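Local atomic coordinates of early 35 kDa protein (Autographa californica nucleopolyhedrovirus, PDB entry 1P35), a protein that blocks apoptosis of the infected insect cell by inhibiting caspases, and also suppresses the antiviral RNA interference response of the host. Residues I15-V20 against N175-P180; K275-K280 against V292-I297; Q23-V28 against D200-D205. All coordinates share one frame; numbering follows the deposited sequence.

Interaction 1: I15-V20 against N175-P180. With PO4 (phosphate ion), chain D; EDO (1,2-ethanediol), chain G.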
loop_
_atom_site.group_PDB
_atom_site.type_symbol
_atom_site.label_atom_id
_atom_site.label_comp_id
_atom_site.label_asym_id
_atom_site.label_seq_id
_atom_site.Cartn_x
_atom_site.Cartn_y
_atom_site.Cartn_z
ATOM N N ILE A 15 -1.931 1.561 -16.802
ATOM C CA ILE A 15 -3.104 1.376 -17.602
ATOM C C ILE A 15 -3.736 0.047 -17.376
ATOM O O ILE A 15 -3.039 -0.944 -17.184
ATOM C CB ILE A 15 -2.722 1.410 -19.098
ATOM C CG1 ILE A 15 -2.142 2.773 -19.464
ATOM C CG2 ILE A 15 -3.906 0.959 -19.977
ATOM C CD1 ILE A 15 -1.523 2.765 -20.911
ATOM N N ARG A 16 -5.071 0.035 -17.411
ATOM C CA ARG A 16 -5.815 -1.214 -17.306
ATOM C C ARG A 16 -7.008 -1.038 -18.228
ATOM O O ARG A 16 -7.642 0.030 -18.262
ATOM C CB ARG A 16 -6.318 -1.490 -15.886
ATOM C CG ARG A 16 -6.738 -2.934 -15.733
ATOM C CD ARG A 16 -7.489 -3.255 -14.407
ATOM N NE ARG A 16 -8.770 -2.568 -14.395
ATOM C CZ ARG A 16 -9.643 -2.578 -13.396
ATOM N NH1 ARG A 16 -9.384 -3.253 -12.279
ATOM N NH2 ARG A 16 -10.791 -1.919 -13.537
ATOM N N ASP A 17 -7.307 -2.077 -19.003
ATOM C CA ASP A 17 -8.433 -2.026 -19.919
ATOM C C ASP A 17 -9.022 -3.432 -19.885
ATOM O O ASP A 17 -8.352 -4.386 -20.241
ATOM C CB ASP A 17 -7.957 -1.636 -21.314
ATOM C CG ASP A 17 -9.097 -1.476 -22.304
ATOM O OD1 ASP A 17 -9.776 -2.485 -22.564
ATOM O OD2 ASP A 17 -9.299 -0.353 -22.828
ATOM N N CYS A 18 -10.280 -3.529 -19.443
ATOM C CA CYS A 18 -10.955 -4.806 -19.284
ATOM C C CYS A 18 -12.345 -4.828 -19.956
ATOM O O CYS A 18 -12.973 -3.784 -20.128
ATOM C CB CYS A 18 -11.118 -5.104 -17.770
ATOM S SG CYS A 18 -9.610 -5.134 -16.721
ATOM N N GLN A 19 -12.805 -6.024 -20.329
ATOM C CA GLN A 19 -14.126 -6.202 -20.936
ATOM C C GLN A 19 -15.068 -6.029 -19.741
ATOM O O GLN A 19 -14.780 -6.563 -18.685
ATOM C CB GLN A 19 -14.266 -7.629 -21.508
ATOM C CG GLN A 19 -15.397 -7.848 -22.562
ATOM C CD GLN A 19 -15.173 -7.111 -23.949
ATOM O OE1 GLN A 19 -14.113 -7.219 -24.586
ATOM N NE2 GLN A 19 -16.196 -6.393 -24.409
ATOM N N VAL A 20 -16.132 -5.238 -19.888
ATOM C CA VAL A 20 -17.121 -5.031 -18.808
ATOM C C VAL A 20 -18.277 -5.996 -19.109
ATOM O O VAL A 20 -18.792 -6.646 -18.206
ATOM C CB VAL A 20 -17.649 -3.610 -18.795
ATOM C CG1 VAL A 20 -18.913 -3.536 -17.911
ATOM C CG2 VAL A 20 -16.569 -2.648 -18.257
ATOM N N ASN A 175 -14.709 -5.501 -32.130
ATOM C CA ASN A 175 -13.755 -6.389 -31.437
ATOM C C ASN A 175 -12.280 -5.939 -31.455
ATOM O O ASN A 175 -11.360 -6.739 -31.613
ATOM C CB ASN A 175 -13.837 -7.823 -31.990
ATOM C CG ASN A 175 -15.241 -8.397 -31.919
ATOM O OD1 ASN A 175 -15.955 -8.192 -30.938
ATOM N ND2 ASN A 175 -15.632 -9.141 -32.947
ATOM N N LYS A 176 -12.080 -4.647 -31.295
ATOM C CA LYS A 176 -10.757 -4.067 -31.237
ATOM C C LYS A 176 -10.617 -3.345 -29.887
ATOM O O LYS A 176 -11.636 -2.908 -29.300
ATOM C CB LYS A 176 -10.604 -3.047 -32.346
ATOM C CG LYS A 176 -10.648 -3.622 -33.723
ATOM C CD LYS A 176 -9.337 -4.307 -34.059
ATOM C CE LYS A 176 -9.325 -4.761 -35.501
ATOM N NZ LYS A 176 -8.083 -5.514 -35.792
ATOM N N VAL A 177 -9.369 -3.254 -29.422
ATOM C CA VAL A 177 -8.955 -2.532 -28.224
ATOM C C VAL A 177 -7.656 -1.826 -28.577
ATOM O O VAL A 177 -6.770 -2.397 -29.180
ATOM C CB VAL A 177 -8.538 -3.408 -27.058
ATOM C CG1 VAL A 177 -8.478 -2.549 -25.784
ATOM C CG2 VAL A 177 -9.412 -4.569 -26.948
ATOM N N ILE A 178 -7.532 -0.579 -28.171
ATOM C CA ILE A 178 -6.322 0.157 -28.428
ATOM C C ILE A 178 -5.657 0.458 -27.062
ATOM O O ILE A 178 -6.277 1.067 -26.209
ATOM C CB ILE A 178 -6.690 1.448 -29.149
ATOM C CG1 ILE A 178 -7.314 1.104 -30.492
ATOM C CG2 ILE A 178 -5.477 2.361 -29.295
ATOM C CD1 ILE A 178 -7.746 2.321 -31.334
ATOM N N VAL A 179 -4.426 0.003 -26.831
ATOM C CA VAL A 179 -3.746 0.299 -25.576
ATOM C C VAL A 179 -2.951 1.532 -25.984
ATOM O O VAL A 179 -2.067 1.471 -26.814
ATOM C CB VAL A 179 -2.831 -0.802 -25.146
ATOM C CG1 VAL A 179 -2.420 -0.547 -23.728
ATOM C CG2 VAL A 179 -3.547 -2.197 -25.279
ATOM N N PRO A 180 -3.274 2.672 -25.403
ATOM C CA PRO A 180 -2.597 3.941 -25.749
ATOM C C PRO A 180 -1.173 4.177 -25.292
ATOM O O PRO A 180 -0.929 4.977 -24.385
ATOM C CB PRO A 180 -3.591 4.982 -25.212
ATOM C CG PRO A 180 -4.076 4.332 -23.940
ATOM C CD PRO A 180 -4.367 2.890 -24.420
HETATM P P PO4 D . -12.783 -3.399 -10.268
HETATM O O1 PO4 D . -13.253 -2.804 -11.589
HETATM O O2 PO4 D . -13.840 -3.124 -9.216
HETATM O O3 PO4 D . -12.576 -4.902 -10.400
HETATM O O4 PO4 D . -11.467 -2.763 -9.912
HETATM C C1 EDO G . -5.550 -5.265 -10.972
HETATM O O1 EDO G . -5.796 -6.159 -9.851
HETATM C C2 EDO G . -6.175 -5.775 -12.234
HETATM O O2 EDO G . -7.569 -5.707 -12.096
#
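D17 and V177 approach from opposite directions, the carboxylate against CG1, where two layers of strands face each other with no hydrogen bond between the segments. From its CB, which points toward 175-180, D17 reaches out with CG anti to the backbone N (chi1 -176°). CG stands 3.7 Å from V177 CG1. Of the two carboxylate oxygens, OD1 lies nearer that methyl, 3.5 Å from V177 CG1, and OD2 is at 3.8 Å from the same V177 CG1. The methyl offers the carboxylate no bond; its charge is met from elsewhere: R25 forms a salt bridge with OD1 and the hydroxyl of Y170 bonds OD2. Two residues back, I15 supplies the hydrocarbon part. Both of its branches are used: CG2 rests 4.3 Å from V179 CG1, while CD1, at the end of the other branch, lies 4.3 Å from P180 CG. R16, between I15 and D17, points away from 175-180. Its guanidinium holds a phosphate ion by two nitrogens, with NH1 to O4 at 3.2 Å and nearly straight (167°) and NH2 to O1 at 3.3 Å. R16 NH1 also bonds O2 of a 1,2-ethanediol at 3.1 Å; both ligands are probably from the crystallisation liquor. K58 of the same chain and R79 of the second subunit also bond the ion, and E26 forms a salt bridge with R16. The arrangement is that of face-to-face layering of beta structure: strand 10-21, paired with 24-33 and 191-199, packs against strand 176-179, one half of a two-stranded antiparallel ribbon.

Interaction 2: K275-K280 against V292-I297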
loop_
_atom_site.group_PDB
_atom_site.type_symbol
_atom_site.label_atom_id
_atom_site.label_comp_id
_atom_site.label_asym_id
_atom_site.label_seq_id
_atom_site.Cartn_x
_atom_site.Cartn_y
_atom_site.Cartn_z
ATOM N N LYS A 275 -6.366 -15.265 -20.976
ATOM C CA LYS A 275 -6.594 -14.284 -22.061
ATOM C C LYS A 275 -6.179 -12.882 -21.582
ATOM O O LYS A 275 -6.732 -11.869 -22.020
ATOM C CB LYS A 275 -8.072 -14.227 -22.491
ATOM C CG LYS A 275 -8.688 -15.558 -22.810
ATOM C CD LYS A 275 -7.846 -16.366 -23.765
ATOM C CE LYS A 275 -8.384 -17.782 -23.857
ATOM N NZ LYS A 275 -7.446 -18.707 -24.527
ATOM N N VAL A 276 -5.205 -12.846 -20.678
ATOM C CA VAL A 276 -4.717 -11.600 -20.129
ATOM C C VAL A 276 -3.309 -11.269 -20.620
ATOM O O VAL A 276 -2.408 -12.135 -20.683
ATOM C CB VAL A 276 -4.709 -11.617 -18.567
ATOM C CG1 VAL A 276 -4.277 -10.268 -18.061
ATOM C CG2 VAL A 276 -6.102 -11.957 -18.032
ATOM N N LEU A 277 -3.144 -9.991 -20.940
ATOM C CA LEU A 277 -1.903 -9.452 -21.430
ATOM C C LEU A 277 -1.257 -8.532 -20.368
ATOM O O LEU A 277 -1.919 -7.639 -19.826
ATOM C CB LEU A 277 -2.175 -8.601 -22.686
ATOM C CG LEU A 277 -0.830 -8.048 -23.200
ATOM C CD1 LEU A 277 0.075 -9.221 -23.681
ATOM C CD2 LEU A 277 -1.065 -7.066 -24.309
ATOM N N TYR A 278 0.016 -8.737 -20.074
ATOM C CA TYR A 278 0.706 -7.868 -19.133
ATOM C C TYR A 278 1.800 -7.186 -19.930
ATOM O O TYR A 278 2.518 -7.841 -20.727
ATOM C CB TYR A 278 1.352 -8.651 -18.007
ATOM C CG TYR A 278 0.406 -9.542 -17.235
ATOM C CD1 TYR A 278 0.075 -10.803 -17.717
ATOM C CD2 TYR A 278 -0.191 -9.102 -16.032
ATOM C CE1 TYR A 278 -0.824 -11.617 -17.041
ATOM C CE2 TYR A 278 -1.105 -9.911 -15.320
ATOM C CZ TYR A 278 -1.408 -11.154 -15.834
ATOM O OH TYR A 278 -2.283 -11.928 -15.147
ATOM N N VAL A 279 1.927 -5.874 -19.748
ATOM C CA VAL A 279 2.944 -5.167 -20.476
ATOM C C VAL A 279 3.763 -4.304 -19.526
ATOM O O VAL A 279 3.204 -3.647 -18.629
ATOM C CB VAL A 279 2.351 -4.243 -21.539
ATOM C CG1 VAL A 279 3.457 -3.661 -22.398
ATOM C CG2 VAL A 279 1.333 -4.974 -22.395
ATOM N N LYS A 280 5.087 -4.299 -19.717
ATOM C CA LYS A 280 5.939 -3.431 -18.930
ATOM C C LYS A 280 7.036 -2.824 -19.820
ATOM O O LYS A 280 7.864 -3.557 -20.334
ATOM C CB LYS A 280 6.614 -4.205 -17.801
ATOM C CG LYS A 280 7.605 -3.338 -17.029
ATOM C CD LYS A 280 8.331 -4.193 -15.948
ATOM C CE LYS A 280 8.903 -3.313 -14.838
ATOM N NZ LYS A 280 9.257 -4.084 -13.610
ATOM N N VAL A 292 -0.695 -0.169 -29.265
ATOM C CA VAL A 292 -0.760 -1.601 -29.512
ATOM C C VAL A 292 -2.250 -1.769 -29.785
ATOM O O VAL A 292 -3.073 -1.260 -29.029
ATOM C CB VAL A 292 -0.319 -2.392 -28.266
ATOM C CG1 VAL A 292 -0.826 -3.804 -28.329
ATOM C CG2 VAL A 292 1.200 -2.360 -28.162
ATOM N N ILE A 293 -2.604 -2.425 -30.879
ATOM C CA ILE A 293 -4.018 -2.588 -31.241
ATOM C C ILE A 293 -4.292 -4.083 -31.337
ATOM O O ILE A 293 -3.596 -4.795 -32.087
ATOM C CB ILE A 293 -4.287 -1.768 -32.572
ATOM C CG1 ILE A 293 -3.915 -0.285 -32.286
ATOM C CG2 ILE A 293 -5.767 -1.847 -33.003
ATOM C CD1 ILE A 293 -4.196 0.764 -33.378
ATOM N N LEU A 294 -5.245 -4.579 -30.534
ATOM C CA LEU A 294 -5.567 -6.029 -30.531
ATOM C C LEU A 294 -7.029 -6.339 -30.811
ATOM O O LEU A 294 -7.874 -5.443 -30.804
ATOM C CB LEU A 294 -5.212 -6.634 -29.158
ATOM C CG LEU A 294 -3.733 -6.391 -28.846
ATOM C CD1 LEU A 294 -3.498 -6.480 -27.375
ATOM C CD2 LEU A 294 -2.836 -7.344 -29.703
ATOM N N ASN A 295 -7.314 -7.620 -31.037
ATOM C CA ASN A 295 -8.682 -8.104 -31.228
ATOM C C ASN A 295 -9.125 -8.643 -29.869
ATOM O O ASN A 295 -8.328 -9.252 -29.141
ATOM C CB ASN A 295 -8.745 -9.243 -32.267
ATOM C CG ASN A 295 -8.464 -8.762 -33.687
ATOM O OD1 ASN A 295 -9.090 -7.819 -34.159
ATOM N ND2 ASN A 295 -7.529 -9.409 -34.367
ATOM N N THR A 296 -10.380 -8.372 -29.514
ATOM C CA THR A 296 -10.950 -8.838 -28.258
ATOM C C THR A 296 -11.425 -10.276 -28.498
ATOM O O THR A 296 -11.440 -10.747 -29.633
ATOM C CB THR A 296 -12.163 -7.955 -27.848
ATOM O OG1 THR A 296 -13.129 -7.918 -28.901
ATOM C CG2 THR A 296 -11.727 -6.546 -27.644
ATOM N N ILE A 297 -11.784 -10.978 -27.434
ATOM C CA ILE A 297 -12.314 -12.333 -27.573
ATOM C C ILE A 297 -13.761 -12.152 -28.111
ATOM O O ILE A 297 -14.474 -11.239 -27.669
ATOM C CB ILE A 297 -12.329 -13.047 -26.206
ATOM C CG1 ILE A 297 -10.908 -13.111 -25.639
ATOM C CG2 ILE A 297 -12.893 -14.452 -26.356
ATOM C CD1 ILE A 297 -9.887 -13.764 -26.559
#
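Segments 275-280 and 292-297 run in nearly opposite directions, but with CA atoms 8.2 Å apart at K275 and I297 and 10.4 Å at L277 and L294 they are too widely separated for backbone pairing, and no hydrogen bond joins them. The contact is carried by leucine side chains. L277 sends CG out anti to its backbone N (chi1 -179°), whereas in L294 CG is anti to the carbonyl carbon; the two side chains cross at about a right angle, and CD2 of L277 touches CD1 of L294 at 4.0 Å, one terminal methyl from each leucine. F209 of helix 206-215 packs on both leucines and on V292 as well, and Y270 of the adjoining strand lies against L277. This is the meeting of two beta layers: strand 276-282, paired with 191-199 and 259-271, faces the ribbon formed by 176-179 and 292-295. Where strand 276-282 begins, K275 and V276 both face D271, a G1 beta bulge. From there the aliphatic part of K275 turns to the C-terminal end of the other segment, with CG 4.3 Å from CD1 of I297; I297 is poorly ordered, so this contact is less certain. The amino group of K275 leads away to the carbonyl oxygen of K272. On the far face of the strand, Y278 meets Y198 with ring planes at about 90°, beside helix 62-74.

Interaction 3: Q23-V28 against D200-D205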
loop_
_atom_site.group_PDB
_atom_site.type_symbol
_atom_site.label_atom_id
_atom_site.label_comp_id
_atom_site.label_asym_id
_atom_site.label_seq_id
_atom_site.Cartn_x
_atom_site.Cartn_y
_atom_site.Cartn_z
ATOM N N GLN A 23 -20.439 -5.693 -24.930
ATOM C CA GLN A 23 -20.207 -4.512 -25.776
ATOM C C GLN A 23 -19.647 -3.313 -25.065
ATOM O O GLN A 23 -19.768 -2.197 -25.545
ATOM C CB GLN A 23 -21.458 -4.038 -26.483
ATOM C CG GLN A 23 -22.585 -3.624 -25.605
ATOM C CD GLN A 23 -23.507 -4.782 -25.386
ATOM O OE1 GLN A 23 -23.588 -5.649 -26.232
ATOM N NE2 GLN A 23 -24.220 -4.799 -24.267
ATOM N N THR A 24 -19.028 -3.556 -23.924
ATOM C CA THR A 24 -18.463 -2.480 -23.158
ATOM C C THR A 24 -17.129 -2.916 -22.592
ATOM O O THR A 24 -16.943 -4.100 -22.233
ATOM C CB THR A 24 -19.396 -2.098 -21.969
ATOM O OG1 THR A 24 -20.767 -2.018 -22.414
ATOM C CG2 THR A 24 -18.940 -0.769 -21.358
ATOM N N ARG A 25 -16.199 -1.968 -22.509
ATOM C CA ARG A 25 -14.891 -2.238 -21.901
ATOM C C ARG A 25 -14.556 -1.000 -21.078
ATOM O O ARG A 25 -15.166 0.063 -21.282
ATOM C CB ARG A 25 -13.782 -2.516 -22.961
ATOM C CG ARG A 25 -13.953 -3.796 -23.767
ATOM C CD ARG A 25 -12.785 -4.011 -24.750
ATOM N NE ARG A 25 -11.495 -4.067 -24.056
ATOM C CZ ARG A 25 -10.881 -5.203 -23.709
ATOM N NH1 ARG A 25 -11.423 -6.377 -23.990
ATOM N NH2 ARG A 25 -9.724 -5.175 -23.067
ATOM N N GLU A 26 -13.635 -1.144 -20.121
ATOM C CA GLU A 26 -13.251 -0.006 -19.292
ATOM C C GLU A 26 -11.738 0.273 -19.362
ATOM O O GLU A 26 -10.906 -0.643 -19.356
ATOM C CB GLU A 26 -13.671 -0.230 -17.826
ATOM C CG GLU A 26 -13.235 0.897 -16.888
ATOM C CD GLU A 26 -13.355 0.494 -15.410
ATOM O OE1 GLU A 26 -12.694 -0.474 -15.019
ATOM O OE2 GLU A 26 -14.100 1.139 -14.639
ATOM N N LEU A 27 -11.410 1.549 -19.488
ATOM C CA LEU A 27 -10.059 1.995 -19.537
ATOM C C LEU A 27 -9.775 2.801 -18.271
ATOM O O LEU A 27 -10.505 3.740 -17.972
ATOM C CB LEU A 27 -9.805 2.896 -20.754
ATOM C CG LEU A 27 -8.390 3.488 -20.675
ATOM C CD1 LEU A 27 -7.378 2.342 -20.893
ATOM C CD2 LEU A 27 -8.155 4.556 -21.749
ATOM N N VAL A 28 -8.715 2.407 -17.554
ATOM C CA VAL A 28 -8.233 3.063 -16.363
ATOM C C VAL A 28 -6.860 3.530 -16.839
ATOM O O VAL A 28 -6.051 2.758 -17.434
ATOM C CB VAL A 28 -8.140 2.116 -15.140
ATOM C CG1 VAL A 28 -7.382 2.834 -14.009
ATOM C CG2 VAL A 28 -9.521 1.839 -14.589
ATOM N N ASP A 200 -7.339 -7.458 -20.494
ATOM C CA ASP A 200 -7.920 -8.802 -20.558
ATOM C C ASP A 200 -8.844 -8.995 -21.738
ATOM O O ASP A 200 -9.128 -8.055 -22.459
ATOM C CB ASP A 200 -8.637 -9.179 -19.252
ATOM C CG ASP A 200 -9.951 -8.401 -18.992
ATOM O OD1 ASP A 200 -10.655 -8.017 -19.931
ATOM O OD2 ASP A 200 -10.298 -8.239 -17.795
ATOM N N SER A 201 -9.260 -10.244 -21.941
ATOM C CA SER A 201 -10.129 -10.648 -23.034
ATOM C C SER A 201 -9.544 -10.253 -24.374
ATOM O O SER A 201 -10.267 -9.748 -25.243
ATOM C CB SER A 201 -11.529 -10.047 -22.882
ATOM O OG SER A 201 -11.964 -10.154 -21.536
ATOM N N VAL A 202 -8.239 -10.493 -24.534
ATOM C CA VAL A 202 -7.550 -10.155 -25.783
ATOM C C VAL A 202 -6.797 -11.281 -26.421
ATOM O O VAL A 202 -6.314 -12.153 -25.760
ATOM C CB VAL A 202 -6.566 -8.942 -25.625
ATOM C CG1 VAL A 202 -7.391 -7.682 -25.521
ATOM C CG2 VAL A 202 -5.651 -9.103 -24.340
ATOM N N GLN A 203 -6.754 -11.265 -27.738
ATOM C CA GLN A 203 -6.038 -12.270 -28.498
ATOM C C GLN A 203 -4.550 -11.934 -28.571
ATOM O O GLN A 203 -4.145 -10.770 -28.570
ATOM C CB GLN A 203 -6.599 -12.344 -29.923
ATOM C CG GLN A 203 -7.994 -12.949 -30.045
ATOM C CD GLN A 203 -8.488 -12.908 -31.478
ATOM O OE1 GLN A 203 -7.761 -13.275 -32.409
ATOM N NE2 GLN A 203 -9.728 -12.465 -31.667
ATOM N N PHE A 204 -3.742 -12.971 -28.661
ATOM C CA PHE A 204 -2.298 -12.825 -28.775
ATOM C C PHE A 204 -1.918 -12.334 -30.164
ATOM O O PHE A 204 -2.526 -12.731 -31.164
ATOM C CB PHE A 204 -1.641 -14.181 -28.547
ATOM C CG PHE A 204 -0.161 -14.130 -28.454
ATOM C CD1 PHE A 204 0.458 -13.429 -27.411
ATOM C CD2 PHE A 204 0.630 -14.816 -29.376
ATOM C CE1 PHE A 204 1.833 -13.412 -27.280
ATOM C CE2 PHE A 204 2.022 -14.804 -29.250
ATOM C CZ PHE A 204 2.622 -14.102 -28.203
ATOM N N ASP A 205 -0.924 -11.446 -30.228
ATOM C CA ASP A 205 -0.423 -10.978 -31.518
ATOM C C ASP A 205 1.109 -11.011 -31.411
ATOM O O ASP A 205 1.777 -9.998 -31.130
ATOM C CB ASP A 205 -0.936 -9.574 -31.856
ATOM C CG ASP A 205 -0.583 -9.148 -33.299
ATOM O OD1 ASP A 205 0.396 -9.665 -33.882
ATOM O OD2 ASP A 205 -1.283 -8.274 -33.846
#
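D200 offers its backbone carbonyl to R25, whose two terminal nitrogens converge end-on upon this one oxygen. NH2 makes the shorter bond to D200 O, 3.0 Å at 156° and in the carbonyl plane; NH1 reaches D200 O at 3.2 Å, tilted from that plane. The bend of the arginine chain at chi3 (58°) turns the guanidinium so that the oxygen lies at its edge. The carboxylate takes no such bond: OD1 of D200 is 4.3 Å from R25 NH2 and well out of the guanidinium plane, so charge attraction alone is probable. Next comes S201, whose CB lies 3.8 Å from R25 NH1. S201 OG donates to D200 OD1 from above the carboxylate plane; the backbone N of Q19 also bonds OD1, from close to that plane. V202 then brings CG1 to 4.2 Å from R25 NH2. Beyond it the loop leaves R25; the side chain of Q203 bonds the carbonyl of T296, and D205 N-caps helix 206-215. R25 NH2 also forms a salt bridge with D17, and NH1 a hydrogen bond with Q19 OE1. Strand 24-33, which pairs with 10-21 and 164-170, thus reaches across to the loop joining strand 191-199 to helix 206-215.

In the fold
Read from the N terminus, interaction 1 opens on strand 10-21 and interaction 3 on the next strand, 24-33; interaction 1 closes at 175-180 and interaction 3 only at 200-205, so the two long loops cross. Interaction 2 follows in series, a short closure between 275-280 and 292-297 near the C terminus. Their parts nevertheless interlock. Probable backbone hydrogen bonds between R16 and V28 and between C18 and E26 join the first strands of interactions 1 and 3. Others, V179-V292 and N175-T296, couple interaction 1 to interaction 2, and likewise S201-I297 and Q203-N295 link interaction 3 to interaction 2, tying the C-terminal end to the loop before helix 206-215.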